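Local atomic coordinates of Glyco_hydro_cc domain-containing protein (Blastomyces gilchristii, PDB entry 6UB0), a protein that probably hydrolyses curdlan-type beta-1,3-glucans as an exo-acting glycoside hydrolase of family GH128, binding laminaribiose in its sugar pocket. Residues P109-G114 / L139-H144. Numbering follows the deposited sequence.
Sequences PAVSNG and LAVHWH. With GLC (alpha-D-glucopyranose), chain B.
Ala140 and Ala110 meet first, their CB atoms 3.6 Å apart, where two neighbouring parallel strands of a TIM-barrel glycosidase pass along one beta-alpha-beta unit with helix 119-130 as its crossover. The Ala140 carbonyl oxygen takes a CA-H...O contact from Ala110 CA and a weak hydrogen bond from Val111 N. Val141 turns to the other side of the sheet, its CG1 4.4 Å from Val111 CG2, and Tyr156 of helix 150-166 covers both valines. His142 N then donates to Val111 O at 2.9 Å. In the His142 side chain, chi1 of -68° sets CG beside the backbone N, anti to the carbonyl carbon; NE2 comes 3.5 Å from Ala110 CB, which sits obliquely to the ring, while ND1 is hydrogen-bonded to Glu75 of the glycan pocket. Asn113 then brings in its side-chain amide, which crosses the Trp143 ring obliquely, planes 49° apart. Asn113 ND2 lies 3.3 Å from Trp143 CD1; the indole NE1 bonds instead to Asp152. His144 N gives Asn113 OD1 a straight bond of 3.1 Å, approaching from well above the carbonyl plane, and a water that donates to His144 O has a weak link to Asn113 ND2. The His144 ring reaches the sugar, NE2 being 3.0 Å from GLC O1, and its ND1 and NE2 are hydrogen-bonded to Glu178 and Glu176 respectively. Beyond the last backbone bond between the segments, a side-chain amide thus holds the main chain of a histidine whose NE2 converges on the glucose O1 with Glu176, itself hydrogen-bonded to the sugar.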
loop_
_atom_site.group_PDB
_atom_site.type_symbol
_atom_site.label_atom_id
_atom_site.label_comp_id
_atom_site.label_asym_id
_atom_site.label_seq_id
_atom_site.Cartn_x
_atom_site.Cartn_y
_atom_site.Cartn_z
ATOM N N PRO A 109 7.502 0.388 5.693
ATOM C CA PRO A 109 6.643 -0.734 6.084
ATOM C C PRO A 109 5.239 -0.136 6.225
ATOM O O PRO A 109 5.050 1.024 6.643
ATOM C CB PRO A 109 7.247 -1.206 7.405
ATOM C CG PRO A 109 8.658 -0.654 7.364
ATOM C CD PRO A 109 8.486 0.708 6.750
ATOM N N ALA A 110 4.237 -0.953 5.910
ATOM C CA ALA A 110 2.818 -0.556 5.882
ATOM C C ALA A 110 2.151 -0.988 7.197
ATOM O O ALA A 110 2.178 -2.189 7.477
ATOM C CB ALA A 110 2.081 -1.222 4.741
ATOM N N VAL A 111 1.737 -0.044 8.016
ATOM C CA VAL A 111 1.093 -0.408 9.309
ATOM C C VAL A 111 -0.416 -0.567 9.146
ATOM O O VAL A 111 -1.023 0.120 8.356
ATOM C CB VAL A 111 1.487 0.559 10.425
ATOM C CG1 VAL A 111 2.957 0.341 10.712
ATOM C CG2 VAL A 111 1.196 2.004 10.075
ATOM N N SER A 112 -1.011 -1.289 10.107
ATOM C CA SER A 112 -2.475 -1.400 10.292
ATOM C C SER A 112 -3.026 -0.084 10.849
ATOM O O SER A 112 -2.257 0.868 11.057
ATOM C CB SER A 112 -2.861 -2.609 11.146
ATOM O OG SER A 112 -2.631 -2.392 12.539
ATOM N N ASN A 113 -4.330 -0.030 11.025
ATOM C CA ASN A 113 -5.031 1.115 11.656
ATOM C C ASN A 113 -5.301 0.805 13.131
ATOM O O ASN A 113 -6.153 1.513 13.685
ATOM C CB ASN A 113 -6.297 1.510 10.904
ATOM C CG ASN A 113 -7.405 0.487 10.955
ATOM O OD1 ASN A 113 -7.325 -0.585 10.355
ATOM N ND2 ASN A 113 -8.502 0.856 11.619
ATOM N N GLY A 114 -4.653 -0.237 13.669
ATOM C CA GLY A 114 -4.616 -0.574 15.107
ATOM C C GLY A 114 -4.147 0.624 15.912
ATOM O O GLY A 114 -3.433 1.473 15.350
ATOM N N LEU A 139 5.289 6.928 3.173
ATOM C CA LEU A 139 4.717 5.974 4.162
ATOM C C LEU A 139 3.674 5.121 3.449
ATOM O O LEU A 139 2.931 5.654 2.676
ATOM C CB LEU A 139 4.026 6.696 5.325
ATOM C CG LEU A 139 4.869 7.680 6.140
ATOM C CD1 LEU A 139 4.145 8.066 7.430
ATOM C CD2 LEU A 139 6.224 7.077 6.491
ATOM N N ALA A 140 3.603 3.846 3.813
ATOM C CA ALA A 140 2.517 2.945 3.398
ATOM C C ALA A 140 1.665 2.735 4.653
ATOM O O ALA A 140 2.228 2.459 5.735
ATOM C CB ALA A 140 3.072 1.653 2.852
ATOM N N VAL A 141 0.353 2.884 4.539
ATOM C CA VAL A 141 -0.599 2.589 5.654
ATOM C C VAL A 141 -1.823 1.803 5.156
ATOM O O VAL A 141 -2.145 1.811 3.946
ATOM C CB VAL A 141 -1.081 3.904 6.299
ATOM C CG1 VAL A 141 0.112 4.735 6.822
ATOM C CG2 VAL A 141 -1.983 4.661 5.336
ATOM N N HIS A 142 -2.527 1.181 6.080
ATOM C CA HIS A 142 -3.725 0.366 5.799
ATOM C C HIS A 142 -4.888 0.775 6.697
ATOM O O HIS A 142 -4.590 0.964 7.872
ATOM C CB HIS A 142 -3.489 -1.058 6.173
ATOM C CG HIS A 142 -2.503 -1.776 5.354
ATOM N ND1 HIS A 142 -2.111 -3.007 5.682
ATOM C CD2 HIS A 142 -1.830 -1.419 4.238
ATOM C CE1 HIS A 142 -1.282 -3.468 4.772
ATOM N NE2 HIS A 142 -1.062 -2.504 3.866
ATOM N N TRP A 143 -6.151 0.782 6.219
ATOM C CA TRP A 143 -7.331 1.018 7.076
ATOM C C TRP A 143 -8.444 0.019 6.709
ATOM O O TRP A 143 -8.809 -0.021 5.516
ATOM C CB TRP A 143 -7.785 2.476 6.984
ATOM C CG TRP A 143 -8.895 2.747 7.941
ATOM C CD1 TRP A 143 -8.787 3.107 9.252
ATOM C CD2 TRP A 143 -10.288 2.541 7.692
ATOM N NE1 TRP A 143 -10.037 3.233 9.811
ATOM C CE2 TRP A 143 -10.978 2.883 8.877
ATOM C CE3 TRP A 143 -11.017 2.133 6.578
ATOM C CZ2 TRP A 143 -12.364 2.843 8.948
ATOM C CZ3 TRP A 143 -12.393 2.102 6.650
ATOM C CH2 TRP A 143 -13.061 2.440 7.830
ATOM N N HIS A 144 -8.855 -0.840 7.654
ATOM C CA HIS A 144 -10.016 -1.750 7.522
ATOM C C HIS A 144 -10.999 -1.410 8.645
ATOM O O HIS A 144 -10.574 -1.155 9.771
ATOM C CB HIS A 144 -9.644 -3.221 7.629
ATOM C CG HIS A 144 -8.688 -3.692 6.582
ATOM N ND1 HIS A 144 -9.042 -4.666 5.648
ATOM C CD2 HIS A 144 -7.403 -3.371 6.340
ATOM C CE1 HIS A 144 -8.021 -4.905 4.857
ATOM N NE2 HIS A 144 -7.017 -4.113 5.248
HETATM C C1 GLC B . -4.474 -7.075 6.200
HETATM C C2 GLC B . -3.290 -7.928 5.720
HETATM C C3 GLC B . -3.775 -9.195 5.013
HETATM C C4 GLC B . -4.812 -9.921 5.912
HETATM C C5 GLC B . -5.880 -8.986 6.413
HETATM C C6 GLC B . -6.947 -9.618 7.331
HETATM O O1 GLC B . -5.354 -6.666 5.141
HETATM O O2 GLC B . -2.355 -7.288 4.819
HETATM O O3 GLC B . -2.648 -10.013 4.700
HETATM O O4 GLC B . -5.480 -10.860 5.139
HETATM O O5 GLC B . -5.227 -7.922 7.105
HETATM O O6 GLC B . -6.277 -10.614 8.048
HETATM O O HOH W 1 -11.420 -0.596 12.231
#